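Local coordinates for disulfide oxidoreductase (Xylella fastidiosa, PDB 2REM), which probably catalyses thiol-disulfide exchange in the periplasm, putting disulfide bonds into exported proteins as DsbA enzymes do, at residues V12-G17 with L149-V154; R18-L23 with R145-K150; V30-Y35 with V63-G68; F74-L79 with P135-R140. All coordinates share one frame; numbering follows the deposited sequence. Where two conformers were deposited one is given.

Contact 1: residues V12-G17 with L149-V154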
loop_
_atom_site.group_PDB
_atom_site.type_symbol
_atom_site.label_atom_id
_atom_site.label_comp_id
_atom_site.label_asym_id
_atom_site.label_seq_id
_atom_site.Cartn_x
_atom_site.Cartn_y
_atom_site.Cartn_z
ATOM N N VAL A 12 -0.587 16.567 -5.539
ATOM C CA VAL A 12 -1.622 16.989 -6.461
ATOM C C VAL A 12 -2.967 16.577 -5.875
ATOM O O VAL A 12 -3.050 15.709 -5.005
ATOM C CB VAL A 12 -1.418 16.405 -7.888
ATOM C CG1 VAL A 12 -0.180 17.027 -8.590
ATOM C CG2 VAL A 12 -1.286 14.884 -7.820
ATOM N N GLU A 13 -4.017 17.210 -6.355
ATOM C CA GLU A 13 -5.335 16.918 -5.883
ATOM C C GLU A 13 -5.988 15.993 -6.876
ATOM O O GLU A 13 -5.981 16.245 -8.082
ATOM C CB GLU A 13 -6.180 18.194 -5.711
ATOM C CG GLU A 13 -7.475 17.851 -4.921
ATOM C CD GLU A 13 -8.336 19.046 -4.560
ATOM O OE1 GLU A 13 -9.508 18.802 -4.166
ATOM O OE2 GLU A 13 -7.844 20.195 -4.660
ATOM N N ILE A 14 -6.571 14.931 -6.336
ATOM C CA ILE A 14 -7.296 13.939 -7.114
ATOM C C ILE A 14 -8.733 14.428 -7.326
ATOM O O ILE A 14 -9.472 14.597 -6.354
ATOM C CB ILE A 14 -7.276 12.595 -6.363
ATOM C CG1 ILE A 14 -5.832 12.121 -6.207
ATOM C CG2 ILE A 14 -8.194 11.556 -7.039
ATOM C CD1 ILE A 14 -5.607 11.226 -4.981
ATOM N N PRO A 15 -9.127 14.657 -8.597
ATOM C CA PRO A 15 -10.457 15.169 -8.888
ATOM C C PRO A 15 -11.478 14.145 -8.435
ATOM O O PRO A 15 -11.294 12.950 -8.672
ATOM C CB PRO A 15 -10.474 15.307 -10.415
ATOM C CG PRO A 15 -9.389 14.438 -10.903
ATOM C CD PRO A 15 -8.347 14.420 -9.819
ATOM N N ASP A 16 -12.509 14.621 -7.737
ATOM C CA ASP A 16 -13.602 13.777 -7.269
ATOM C C ASP A 16 -13.045 12.660 -6.384
ATOM O O ASP A 16 -13.596 11.587 -6.333
ATOM C CB ASP A 16 -14.366 13.170 -8.456
ATOM C CG ASP A 16 -15.143 14.205 -9.257
ATOM O OD1 ASP A 16 -15.584 15.238 -8.689
ATOM O OD2 ASP A 16 -15.328 13.979 -10.477
ATOM N N GLY A 17 -11.935 12.925 -5.703
ATOM C CA GLY A 17 -11.239 11.887 -4.945
ATOM C C GLY A 17 -12.096 11.369 -3.810
ATOM O O GLY A 17 -12.799 12.131 -3.156
ATOM N N LEU A 149 -6.912 3.434 -10.385
ATOM C CA LEU A 149 -7.503 4.131 -11.542
ATOM C C LEU A 149 -7.991 5.543 -11.204
ATOM O O LEU A 149 -7.859 6.460 -12.008
ATOM C CB LEU A 149 -8.639 3.324 -12.187
ATOM C CG LEU A 149 -8.217 2.154 -13.095
ATOM C CD1 LEU A 149 -9.424 1.331 -13.566
ATOM C CD2 LEU A 149 -7.438 2.648 -14.320
ATOM N N LYS A 150 -8.578 5.693 -10.024
ATOM C CA LYS A 150 -9.055 6.978 -9.511
ATOM C C LYS A 150 -7.882 7.892 -9.118
ATOM O O LYS A 150 -7.831 9.075 -9.495
ATOM C CB LYS A 150 -9.898 6.700 -8.263
ATOM C CG LYS A 150 -10.654 7.892 -7.709
ATOM C CD LYS A 150 -12.146 7.610 -7.837
ATOM C CE LYS A 150 -12.997 8.752 -7.323
ATOM N NZ LYS A 150 -14.195 8.898 -8.197
ATOM N N VAL A 151 -6.954 7.335 -8.351
ATOM C CA VAL A 151 -5.825 8.091 -7.821
ATOM C C VAL A 151 -4.860 8.527 -8.923
ATOM O O VAL A 151 -4.385 9.675 -8.933
ATOM C CB VAL A 151 -5.097 7.301 -6.724
ATOM C CG1 VAL A 151 -3.716 7.899 -6.427
ATOM C CG2 VAL A 151 -5.956 7.254 -5.477
ATOM N N ARG A 152 -4.601 7.613 -9.852
ATOM C CA ARG A 152 -3.700 7.837 -11.005
ATOM C C ARG A 152 -2.264 8.108 -10.559
ATOM O O ARG A 152 -1.668 9.144 -10.892
ATOM C CB ARG A 152 -4.212 8.941 -11.926
ATOM C CG ARG A 152 -5.577 8.656 -12.528
ATOM C CD ARG A 152 -5.469 7.802 -13.784
ATOM N NE ARG A 152 -4.917 8.618 -14.864
ATOM C CZ ARG A 152 -5.622 9.438 -15.643
ATOM N NH1 ARG A 152 -4.990 10.142 -16.571
ATOM N NH2 ARG A 152 -6.954 9.547 -15.532
ATOM N N PRO A 153 -1.704 7.164 -9.803
ATOM C CA PRO A 153 -0.347 7.339 -9.344
ATOM C C PRO A 153 0.579 7.168 -10.535
ATOM O O PRO A 153 0.203 6.534 -11.515
ATOM C CB PRO A 153 -0.167 6.175 -8.358
ATOM C CG PRO A 153 -1.067 5.072 -8.923
ATOM C CD PRO A 153 -2.287 5.877 -9.352
ATOM N N VAL A 154 1.747 7.784 -10.462
ATOM C CA VAL A 154 2.842 7.487 -11.368
ATOM C C VAL A 154 3.877 6.815 -10.455
ATOM O O VAL A 154 4.632 7.488 -9.720
ATOM C CB VAL A 154 3.388 8.775 -12.037
ATOM C CG1 VAL A 154 4.716 8.534 -12.745
ATOM C CG2 VAL A 154 2.383 9.313 -13.025
HETATM O O HOH W 1 -10.110 10.430 -10.198
#

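Contact 2: residues R18-L23 with R145-K150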
loop_
_atom_site.group_PDB
_atom_site.type_symbol
_atom_site.label_atom_id
_atom_site.label_comp_id
_atom_site.label_asym_id
_atom_site.label_seq_id
_atom_site.Cartn_x
_atom_site.Cartn_y
_atom_site.Cartn_z
ATOM N N ARG A 18 -12.023 10.065 -3.588
ATOM C CA ARG A 18 -12.750 9.408 -2.518
ATOM C C ARG A 18 -11.759 8.546 -1.796
ATOM O O ARG A 18 -10.895 7.911 -2.442
ATOM C CB ARG A 18 -13.896 8.545 -3.067
ATOM C CG ARG A 18 -15.082 9.377 -3.562
ATOM C CD ARG A 18 -16.093 8.537 -4.337
ATOM N NE ARG A 18 -17.154 7.957 -3.504
ATOM C CZ ARG A 18 -17.086 6.766 -2.899
ATOM N NH1 ARG A 18 -16.003 5.998 -3.023
ATOM N NH2 ARG A 18 -18.119 6.335 -2.181
ATOM N N PRO A 19 -11.852 8.518 -0.458
ATOM C CA PRO A 19 -10.886 7.707 0.284
ATOM C C PRO A 19 -11.093 6.257 -0.072
ATOM O O PRO A 19 -12.175 5.870 -0.567
ATOM C CB PRO A 19 -11.279 7.937 1.745
ATOM C CG PRO A 19 -12.732 8.369 1.684
ATOM C CD PRO A 19 -12.806 9.194 0.439
ATOM N N PHE A 20 -10.057 5.470 0.163
ATOM C CA PHE A 20 -10.130 4.035 -0.062
ATOM C C PHE A 20 -11.277 3.347 0.708
ATOM O O PHE A 20 -11.947 2.431 0.195
ATOM C CB PHE A 20 -8.810 3.404 0.314
ATOM C CG PHE A 20 -8.737 1.960 -0.052
ATOM C CD1 PHE A 20 -8.652 0.994 0.935
ATOM C CD2 PHE A 20 -8.777 1.572 -1.395
ATOM C CE1 PHE A 20 -8.578 -0.333 0.605
ATOM C CE2 PHE A 20 -8.699 0.240 -1.734
ATOM C CZ PHE A 20 -8.612 -0.714 -0.730
ATOM N N ALA A 21 -11.485 3.793 1.938
ATOM C CA ALA A 21 -12.630 3.382 2.755
ATOM C C ALA A 21 -13.254 4.635 3.384
ATOM O O ALA A 21 -12.549 5.635 3.545
ATOM C CB ALA A 21 -12.163 2.440 3.810
ATOM N N PRO A 22 -14.567 4.597 3.740
ATOM C CA PRO A 22 -15.142 5.785 4.396
ATOM C C PRO A 22 -14.281 6.265 5.574
ATOM O O PRO A 22 -13.711 5.443 6.306
ATOM C CB PRO A 22 -16.508 5.303 4.869
ATOM C CG PRO A 22 -16.885 4.232 3.874
ATOM C CD PRO A 22 -15.573 3.526 3.569
ATOM N N LEU A 23 -14.158 7.579 5.721
ATOM C CA LEU A 23 -13.257 8.145 6.726
ATOM C C LEU A 23 -13.734 7.872 8.156
ATOM O O LEU A 23 -12.941 7.471 9.003
ATOM C CB LEU A 23 -13.042 9.639 6.491
ATOM C CG LEU A 23 -12.320 9.918 5.180
ATOM C CD1 LEU A 23 -12.124 11.399 4.975
ATOM C CD2 LEU A 23 -11.005 9.170 5.136
ATOM N N ARG A 145 -7.476 -1.947 -7.578
ATOM C CA ARG A 145 -7.330 -1.531 -8.970
ATOM C C ARG A 145 -8.138 -0.263 -9.234
ATOM O O ARG A 145 -7.616 0.700 -9.802
ATOM C CB ARG A 145 -7.773 -2.646 -9.912
ATOM C CG ARG A 145 -7.564 -2.307 -11.393
ATOM C CD ARG A 145 -7.669 -3.564 -12.229
ATOM N NE ARG A 145 -9.053 -3.845 -12.573
ATOM C CZ ARG A 145 -9.697 -3.310 -13.604
ATOM N NH1 ARG A 145 -9.089 -2.453 -14.423
ATOM N NH2 ARG A 145 -10.964 -3.638 -13.819
ATOM N N ALA A 146 -9.405 -0.265 -8.815
ATOM C CA ALA A 146 -10.265 0.902 -8.949
ATOM C C ALA A 146 -9.666 2.132 -8.281
ATOM O O ALA A 146 -9.709 3.239 -8.837
ATOM C CB ALA A 146 -11.683 0.610 -8.419
ATOM N N TYR A 147 -9.078 1.926 -7.107
ATOM C CA TYR A 147 -8.466 3.025 -6.383
ATOM C C TYR A 147 -7.261 3.582 -7.148
ATOM O O TYR A 147 -7.130 4.800 -7.284
ATOM C CB TYR A 147 -8.113 2.580 -4.967
ATOM C CG TYR A 147 -7.580 3.657 -4.073
ATOM C CD1 TYR A 147 -8.402 4.658 -3.537
ATOM C CD2 TYR A 147 -6.250 3.637 -3.712
ATOM C CE1 TYR A 147 -7.854 5.624 -2.671
ATOM C CE2 TYR A 147 -5.724 4.567 -2.907
ATOM C CZ TYR A 147 -6.495 5.552 -2.388
ATOM O OH TYR A 147 -5.829 6.439 -1.566
ATOM N N ALA A 148 -6.411 2.706 -7.682
ATOM C CA ALA A 148 -5.317 3.162 -8.531
ATOM C C ALA A 148 -5.819 3.909 -9.768
ATOM O O ALA A 148 -5.219 4.934 -10.143
ATOM C CB ALA A 148 -4.404 2.023 -8.915
ATOM N N LEU A 149 -6.912 3.434 -10.385
ATOM C CA LEU A 149 -7.503 4.131 -11.542
ATOM C C LEU A 149 -7.991 5.543 -11.204
ATOM O O LEU A 149 -7.859 6.460 -12.008
ATOM C CB LEU A 149 -8.639 3.324 -12.187
ATOM C CG LEU A 149 -8.217 2.154 -13.095
ATOM C CD1 LEU A 149 -9.424 1.331 -13.566
ATOM C CD2 LEU A 149 -7.438 2.648 -14.320
ATOM N N LYS A 150 -8.578 5.693 -10.024
ATOM C CA LYS A 150 -9.055 6.978 -9.511
ATOM C C LYS A 150 -7.882 7.892 -9.118
ATOM O O LYS A 150 -7.831 9.075 -9.495
ATOM C CB LYS A 150 -9.898 6.700 -8.263
ATOM C CG LYS A 150 -10.654 7.892 -7.709
ATOM C CD LYS A 150 -12.146 7.610 -7.837
ATOM C CE LYS A 150 -12.997 8.752 -7.323
ATOM N NZ LYS A 150 -14.195 8.898 -8.197
#

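Contact 3: residues V30-Y35 with V63-G68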
loop_
_atom_site.group_PDB
_atom_site.type_symbol
_atom_site.label_atom_id
_atom_site.label_comp_id
_atom_site.label_asym_id
_atom_site.label_seq_id
_atom_site.Cartn_x
_atom_site.Cartn_y
_atom_site.Cartn_z
ATOM N N VAL A 30 -3.145 6.387 2.699
ATOM C CA VAL A 30 -2.861 5.184 1.947
ATOM C C VAL A 30 -1.468 5.260 1.357
ATOM O O VAL A 30 -1.039 6.310 0.862
ATOM C CB VAL A 30 -3.931 4.940 0.830
ATOM C CG1 VAL A 30 -3.428 3.893 -0.216
ATOM C CG2 VAL A 30 -5.243 4.517 1.453
ATOM N N GLU A 31 -0.739 4.148 1.457
ATOM C CA GLU A 31 0.433 3.925 0.604
ATOM C C GLU A 31 0.076 2.895 -0.449
ATOM O O GLU A 31 -0.231 1.742 -0.113
ATOM C CB GLU A 31 1.623 3.370 1.380
ATOM C CG GLU A 31 2.894 3.310 0.495
ATOM C CD GLU A 31 3.882 2.206 0.883
ATOM O OE1 GLU A 31 3.491 1.240 1.566
ATOM O OE2 GLU A 31 5.059 2.306 0.482
ATOM N N ILE A 32 0.118 3.317 -1.704
ATOM C CA ILE A 32 0.046 2.411 -2.841
ATOM C C ILE A 32 1.468 1.914 -3.018
ATOM O O ILE A 32 2.409 2.708 -3.170
ATOM C CB ILE A 32 -0.475 3.096 -4.121
ATOM C CG1 ILE A 32 -1.847 3.743 -3.856
ATOM C CG2 ILE A 32 -0.481 2.104 -5.320
ATOM C CD1 ILE A 32 -2.422 4.513 -5.048
ATOM N N PHE A 33 1.636 0.596 -2.898
ATOM C CA PHE A 33 2.958 -0.004 -2.947
ATOM C C PHE A 33 2.865 -1.252 -3.832
ATOM O O PHE A 33 1.772 -1.782 -4.090
ATOM C CB PHE A 33 3.384 -0.452 -1.532
ATOM C CG PHE A 33 2.735 -1.753 -1.123
ATOM C CD1 PHE A 33 3.411 -2.970 -1.274
ATOM C CD2 PHE A 33 1.432 -1.767 -0.660
ATOM C CE1 PHE A 33 2.787 -4.156 -0.972
ATOM C CE2 PHE A 33 0.815 -2.956 -0.339
ATOM C CZ PHE A 33 1.487 -4.140 -0.495
ATOM N N GLY A 34 4.008 -1.713 -4.287
ATOM C CA GLY A 34 4.121 -3.060 -4.832
ATOM C C GLY A 34 5.303 -3.756 -4.175
ATOM O O GLY A 34 6.356 -3.147 -3.953
ATOM N N TYR A 35 5.143 -5.038 -3.867
ATOM C CA TYR A 35 6.246 -5.875 -3.403
ATOM C C TYR A 35 7.408 -5.926 -4.394
ATOM O O TYR A 35 8.572 -6.046 -3.998
ATOM C CB TYR A 35 5.728 -7.290 -3.113
ATOM C CG TYR A 35 5.032 -7.441 -1.773
ATOM C CD1 TYR A 35 5.637 -6.982 -0.595
ATOM C CD2 TYR A 35 3.803 -8.083 -1.676
ATOM C CE1 TYR A 35 5.018 -7.125 0.621
ATOM C CE2 TYR A 35 3.178 -8.252 -0.441
ATOM C CZ TYR A 35 3.801 -7.759 0.696
ATOM O OH TYR A 35 3.225 -7.909 1.911
ATOM N N VAL A 63 -2.303 -0.222 0.187
ATOM C CA VAL A 63 -3.076 -0.632 -0.968
ATOM C C VAL A 63 -2.071 -1.093 -2.018
ATOM O O VAL A 63 -1.215 -0.317 -2.483
ATOM C CB VAL A 63 -4.006 0.501 -1.524
ATOM C CG1 VAL A 63 -4.704 0.085 -2.863
ATOM C CG2 VAL A 63 -5.050 0.895 -0.482
ATOM N N PRO A 64 -2.174 -2.371 -2.408
ATOM C CA PRO A 64 -1.199 -2.834 -3.365
ATOM C C PRO A 64 -1.498 -2.232 -4.736
ATOM O O PRO A 64 -2.674 -1.995 -5.077
ATOM C CB PRO A 64 -1.383 -4.358 -3.343
ATOM C CG PRO A 64 -2.785 -4.579 -2.953
ATOM C CD PRO A 64 -3.170 -3.400 -2.047
ATOM N N ALA A 65 -0.435 -1.938 -5.476
ATOM C CA ALA A 65 -0.502 -1.451 -6.831
ATOM C C ALA A 65 -0.881 -2.571 -7.799
ATOM O O ALA A 65 -0.128 -3.559 -7.999
ATOM C CB ALA A 65 0.849 -0.796 -7.246
ATOM N N VAL A 66 -2.049 -2.389 -8.403
ATOM C CA VAL A 66 -2.547 -3.290 -9.424
ATOM C C VAL A 66 -2.263 -2.611 -10.738
ATOM O O VAL A 66 -3.119 -1.902 -11.300
ATOM C CB VAL A 66 -4.039 -3.624 -9.233
ATOM C CG1 VAL A 66 -4.514 -4.526 -10.355
ATOM C CG2 VAL A 66 -4.228 -4.329 -7.873
ATOM N N PHE A 67 -1.025 -2.791 -11.199
ATOM C CA PHE A 67 -0.515 -2.015 -12.322
ATOM C C PHE A 67 -0.377 -2.913 -13.555
ATOM O O PHE A 67 0.106 -2.477 -14.593
ATOM C CB PHE A 67 0.851 -1.399 -11.968
ATOM C CG PHE A 67 0.793 -0.195 -11.043
ATOM C CD1 PHE A 67 -0.411 0.425 -10.706
ATOM C CD2 PHE A 67 1.978 0.344 -10.555
ATOM C CE1 PHE A 67 -0.426 1.543 -9.876
ATOM C CE2 PHE A 67 1.979 1.454 -9.741
ATOM C CZ PHE A 67 0.761 2.058 -9.386
ATOM N N GLY A 68 -0.812 -4.168 -13.438
ATOM C CA GLY A 68 -0.718 -5.090 -14.549
ATOM C C GLY A 68 0.585 -5.860 -14.467
ATOM O O GLY A 68 1.389 -5.638 -13.559
#

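Contact 4: residues F74-L79 with P135-R140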
loop_
_atom_site.group_PDB
_atom_site.type_symbol
_atom_site.label_atom_id
_atom_site.label_comp_id
_atom_site.label_asym_id
_atom_site.label_seq_id
_atom_site.Cartn_x
_atom_site.Cartn_y
_atom_site.Cartn_z
ATOM N N PHE A 74 1.592 -10.057 -7.144
ATOM C CA PHE A 74 2.030 -9.596 -5.837
ATOM C C PHE A 74 1.007 -8.750 -5.121
ATOM O O PHE A 74 0.972 -8.716 -3.883
ATOM C CB PHE A 74 3.376 -8.890 -5.945
ATOM C CG PHE A 74 4.474 -9.833 -6.179
ATOM C CD1 PHE A 74 4.972 -10.586 -5.118
ATOM C CD2 PHE A 74 4.971 -10.048 -7.465
ATOM C CE1 PHE A 74 6.000 -11.516 -5.312
ATOM C CE2 PHE A 74 5.998 -10.976 -7.664
ATOM C CZ PHE A 74 6.502 -11.714 -6.559
ATOM N N ALA A 75 0.170 -8.065 -5.899
ATOM C CA ALA A 75 -0.964 -7.379 -5.298
ATOM C C ALA A 75 -1.870 -8.431 -4.675
ATOM O O ALA A 75 -2.368 -8.278 -3.570
ATOM C CB ALA A 75 -1.743 -6.609 -6.345
ATOM N N ARG A 76 -2.134 -9.485 -5.439
ATOM C CA ARG A 76 -2.993 -10.543 -4.979
ATOM C C ARG A 76 -2.370 -11.286 -3.782
ATOM O O ARG A 76 -3.084 -11.655 -2.845
ATOM C CB ARG A 76 -3.326 -11.468 -6.163
ATOM C CG ARG A 76 -4.656 -12.126 -6.067
ATOM C CD ARG A 76 -4.954 -12.903 -7.356
ATOM N NE ARG A 76 -5.333 -12.034 -8.464
ATOM C CZ ARG A 76 -6.543 -11.522 -8.674
ATOM N NH1 ARG A 76 -6.730 -10.767 -9.754
ATOM N NH2 ARG A 76 -7.570 -11.767 -7.824
ATOM N N ALA A 77 -1.049 -11.481 -3.814
ATOM C CA ALA A 77 -0.311 -12.051 -2.696
ATOM C C ALA A 77 -0.567 -11.230 -1.429
ATOM O O ALA A 77 -0.920 -11.769 -0.403
ATOM C CB ALA A 77 1.175 -12.086 -2.978
ATOM N N TYR A 78 -0.341 -9.926 -1.515
ATOM C CA TYR A 78 -0.587 -9.062 -0.370
ATOM C C TYR A 78 -1.997 -9.229 0.169
ATOM O O TYR A 78 -2.196 -9.391 1.363
ATOM C CB TYR A 78 -0.351 -7.582 -0.714
ATOM C CG TYR A 78 -0.758 -6.731 0.465
ATOM C CD1 TYR A 78 0.067 -6.647 1.594
ATOM C CD2 TYR A 78 -1.989 -6.046 0.464
ATOM C CE1 TYR A 78 -0.327 -5.905 2.716
ATOM C CE2 TYR A 78 -2.392 -5.290 1.568
ATOM C CZ TYR A 78 -1.556 -5.230 2.681
ATOM O OH TYR A 78 -1.935 -4.489 3.763
ATOM N N LEU A 79 -2.981 -9.135 -0.721
ATOM C CA LEU A 79 -4.371 -9.213 -0.303
ATOM C C LEU A 79 -4.702 -10.554 0.332
ATOM O O LEU A 79 -5.374 -10.586 1.331
ATOM C CB LEU A 79 -5.327 -8.908 -1.470
ATOM C CG LEU A 79 -5.110 -7.472 -2.001
ATOM C CD1 LEU A 79 -5.801 -7.321 -3.324
ATOM C CD2 LEU A 79 -5.598 -6.409 -1.026
ATOM N N PRO A 135 -12.909 -15.240 -3.946
ATOM C CA PRO A 135 -13.734 -14.050 -4.117
ATOM C C PRO A 135 -13.379 -12.857 -3.228
ATOM O O PRO A 135 -13.497 -11.713 -3.685
ATOM C CB PRO A 135 -15.158 -14.562 -3.845
ATOM C CG PRO A 135 -14.989 -15.748 -3.047
ATOM C CD PRO A 135 -13.713 -16.399 -3.517
ATOM N N GLU A 136 -12.926 -13.090 -1.992
ATOM C CA GLU A 136 -12.609 -11.956 -1.115
ATOM C C GLU A 136 -11.413 -11.213 -1.665
ATOM O O GLU A 136 -11.413 -9.986 -1.765
ATOM C CB GLU A 136 -12.345 -12.387 0.336
ATOM C CG GLU A 136 -12.077 -11.199 1.291
ATOM C CD GLU A 136 -13.141 -10.099 1.217
ATOM O OE1 GLU A 136 -14.329 -10.398 0.939
ATOM O OE2 GLU A 136 -12.783 -8.925 1.450
ATOM N N VAL A 137 -10.393 -11.970 -2.039
ATOM C CA VAL A 137 -9.209 -11.381 -2.638
ATOM C C VAL A 137 -9.513 -10.673 -3.958
ATOM O O VAL A 137 -9.021 -9.567 -4.198
ATOM C CB VAL A 137 -8.101 -12.435 -2.782
ATOM C CG1 VAL A 137 -7.028 -11.975 -3.795
ATOM C CG2 VAL A 137 -7.505 -12.675 -1.406
ATOM N N GLU A 138 -10.337 -11.297 -4.796
ATOM C CA GLU A 138 -10.677 -10.700 -6.083
ATOM C C GLU A 138 -11.413 -9.376 -5.843
ATOM O O GLU A 138 -11.116 -8.362 -6.492
ATOM C CB GLU A 138 -11.530 -11.665 -6.905
ATOM C CG GLU A 138 -12.130 -11.076 -8.162
ATOM C CD GLU A 138 -11.103 -10.750 -9.263
ATOM O OE1 GLU A 138 -9.941 -11.204 -9.161
ATOM O OE2 GLU A 138 -11.488 -10.047 -10.244
ATOM N N LYS A 139 -12.348 -9.388 -4.891
ATOM C CA LYS A 139 -13.006 -8.143 -4.468
ATOM C C LYS A 139 -12.025 -7.038 -4.053
ATOM O O LYS A 139 -12.097 -5.907 -4.555
ATOM C CB LYS A 139 -14.028 -8.415 -3.366
ATOM C CG LYS A 139 -14.735 -7.178 -2.893
ATOM C CD LYS A 139 -15.655 -7.507 -1.751
ATOM C CE LYS A 139 -16.254 -6.224 -1.196
ATOM N NZ LYS A 139 -17.342 -6.595 -0.280
ATOM N N ARG A 140 -11.108 -7.366 -3.141
ATOM C CA ARG A 140 -10.088 -6.430 -2.679
ATOM C C ARG A 140 -9.151 -6.014 -3.814
ATOM O O ARG A 140 -8.718 -4.852 -3.896
ATOM C CB ARG A 140 -9.256 -7.080 -1.558
ATOM C CG ARG A 140 -10.118 -7.392 -0.361
ATOM C CD ARG A 140 -9.300 -7.899 0.771
ATOM N NE ARG A 140 -10.169 -8.206 1.883
ATOM C CZ ARG A 140 -9.803 -8.207 3.154
ATOM N NH1 ARG A 140 -8.567 -7.904 3.494
ATOM N NH2 ARG A 140 -10.702 -8.511 4.078
#

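Contact 1: residues V12-G17 with L149-V154
Ile14 meets the C-terminal turn of helix 135-151 with two different branches. Its CD1, carried outward by a chi2 of 153°, lies over the forked end of Val151, 4.0 Å from Val151 CG2 and only slightly farther from CG1. Its CG2 instead rests on a carbonyl, 3.5 Å from Lys150 O. That oxygen also accepts a hydrogen bond from a water 2.7 Å away, and the same water donates a longer bond, 3.2 Å, to Pro15 O, so one molecule ties two backbone acceptors together.

Lys150 reaches Asp16. Its chain, bent at chi2 and again at chi4, brings CE to 3.1 Å from Asp16 O. NZ is 3.3 Å from Asp16 O, but the angle is too poor for a hydrogen bond, and NZ stays 5.7 Å from Asp16 OD2.

Asp16 is presented by a type II turn from Ile14 to Gly17, closed by a weak Gly17 N to Ile14 O bond. On the other segment, Arg152 leaves the helix with positive phi. Beneath the apolar pair, Met166 and Val160 of the sheet touch both Ile14 and Val151, extending the thioredoxin-fold core to this edge. The chemistry is thus divided: the inner half, Ile14 on Val151, is apolar packing, while the outer half relies on a water and probably a mild, undirected attraction between the ammonium and the turn's oxygens.

Contact 2: residues R18-L23 with R145-K150
Phe20 and Tyr147 mark the closest approach of the two backbones, with Phe20 CA 6.6 Å from Tyr147 CA. Toward Lys150 the irregular chain of 18-23 runs farther from the helix, Arg18 CA standing 8.3 Å from Lys150 CA.

The aromatic pair carries the contact. Phe20 turns the CD2 side of its ring onto one face of Tyr147 in a T-shaped stack, the planes 74° apart and the centroids separated by 5.2 Å. Phe20 CD2 is placed off-centre on that face, nearest at 3.6 Å to Tyr147 CG, which is anti to its backbone N (chi1 -175°), as is Phe20 CG. Phe20 CB joins in with a CH-pi contact, 4.1 Å from the Tyr147 ring centroid and 21° off its normal. Tyr147 was deposited in two conformers, and this geometry belongs to one of them.

In this thioredoxin-fold chain the loop between strands 11-13 and 27-33 lies beside helix 135-151, both resting on the sheet: Phe20 and Tyr147 each touch Val30 and Val63. Glu28 on strand 27-33 fixes the loop by accepting from Phe20 N with one carboxylate oxygen and from Ala21 N with the other.

Backbone atoms also touch the tyrosine ring at CE1. Arg18 O approaches its edge in plane, 3.8 Å from Tyr147 CE1, while Phe20 N sits against the same carbon. Farther out at the surface, the aliphatic chain of Lys150 brings CE to 4.1 Å from Arg18 N. Two like charges share this outer side, Arg18 NE and Lys150 NZ being 5.6 Å apart, which would be mildly repulsive.

Contact 3: residues V30-Y35 with V63-G68
Glu31 O takes a nearly straight bond from Val63 N, 2.9 Å long with 176° at the hydrogen, the first of three bonds between these parallel segments; Glu31 is also backbone-bonded to Thr61, earlier on the same strand. Donors and acceptors then alternate between the strands: Phe33 N donates to Val63 O at 3.0 Å, and Ala65 N to Phe33 O at a short 2.6 Å. Both of these acceptors receive a second, weaker partner. Ile32 CA points a C-H at Val63 O from 3.0 Å, and Pro64 CA does likewise to Phe33 O. Pro64 has no N-H to offer, yet the pairing loses nothing, because Val63 and Ala65 supply the donors on this side.

Side chains meet on both faces. On one, Val30 CG1 is pressed to 3.4 Å from Val63 CG2, tighter than usual for carbon, and Ile32 CG2 meets Ala65 CB at 3.7 Å; Ala65 CB itself lies over the centre of the Phe67 ring. On the other, Phe33 holds CG in the crowded position between its N and carbonyl carbon (chi1 78°), and its CE2 touches Pro64 CB at 4.0 Å.

These strands belong to the beta-alpha-beta unit 27-33, 38-52, 58-64 of the thioredoxin fold. Helix 135-151 covers Val30 and Val63, strand 158-161 pairs along the far side of Val30 and Ile32, and the Phe33 side chain touches Cys40 of the predicted redox-active CxxC motif and meets the Tyr78 ring of helix 71-83 edge-to-face.

Contact 4: residues F74-L79 with P135-R140
Leu79 and Val137 bring the helices closest, their CA atoms 5.8 Å apart; the local axes approach to 9.4 Å, with their N-to-C directions 121° apart. Leu79 sets its fork against Arg140, in the second turn of helix 135-151: CD1 lies 3.6 Å from Arg140 C, and CD2 lies 3.8 Å from Arg140 CB. Val137 CG2 rests on the Leu79 carbonyl group, while Val137 CG1 lies 3.3 Å from Arg76 CG and also reaches Leu79 CB.

Helix 71-83 belongs to the helical insertion of the DsbA family, and helix 135-151 leads the chain back toward the thioredoxin sheet. Leu79 also touches Pro64 of strand 58-64.

Toward the surface, Arg76 bends at chi3 (-76°) and forms a salt bridge with Glu138, with NH2 2.8 Å from Glu138 OE1 and a weak bond from NH1 to the same oxygen. Guanidinium and carboxylate are almost coplanar, 3° apart. Gln142 holds the other carboxylate oxygen, and Phe141 gives Arg76 a cation-pi partner. Arg140 is steadied within its own helix, its NE donating in plane to the anti lone pair of Glu136 OE2 at 2.7 Å.

Overall arrangement
Helix 135-151 runs through contacts 1, 2 and 4: its N-terminal end meets helix 71-83 in contact 4, and its last turns receive the N-terminal loop in contacts 2 and 1. Contacts 1 and 2 share Leu149 and Lys150, with centres 9 Å apart, whereas contacts 1 and 4 lie about 22 Å apart between centres. Contact 3, the most central, touches all three others. Along the chain it closes before contact 4 opens, and both are nested inside the loops closed by contacts 1 and 2. One helix thus spans from the helical insertion to the sheet edge, joining both parts of this DsbA-type molecule around the strand pair whose strand 27-33 leads to the predicted redox centre.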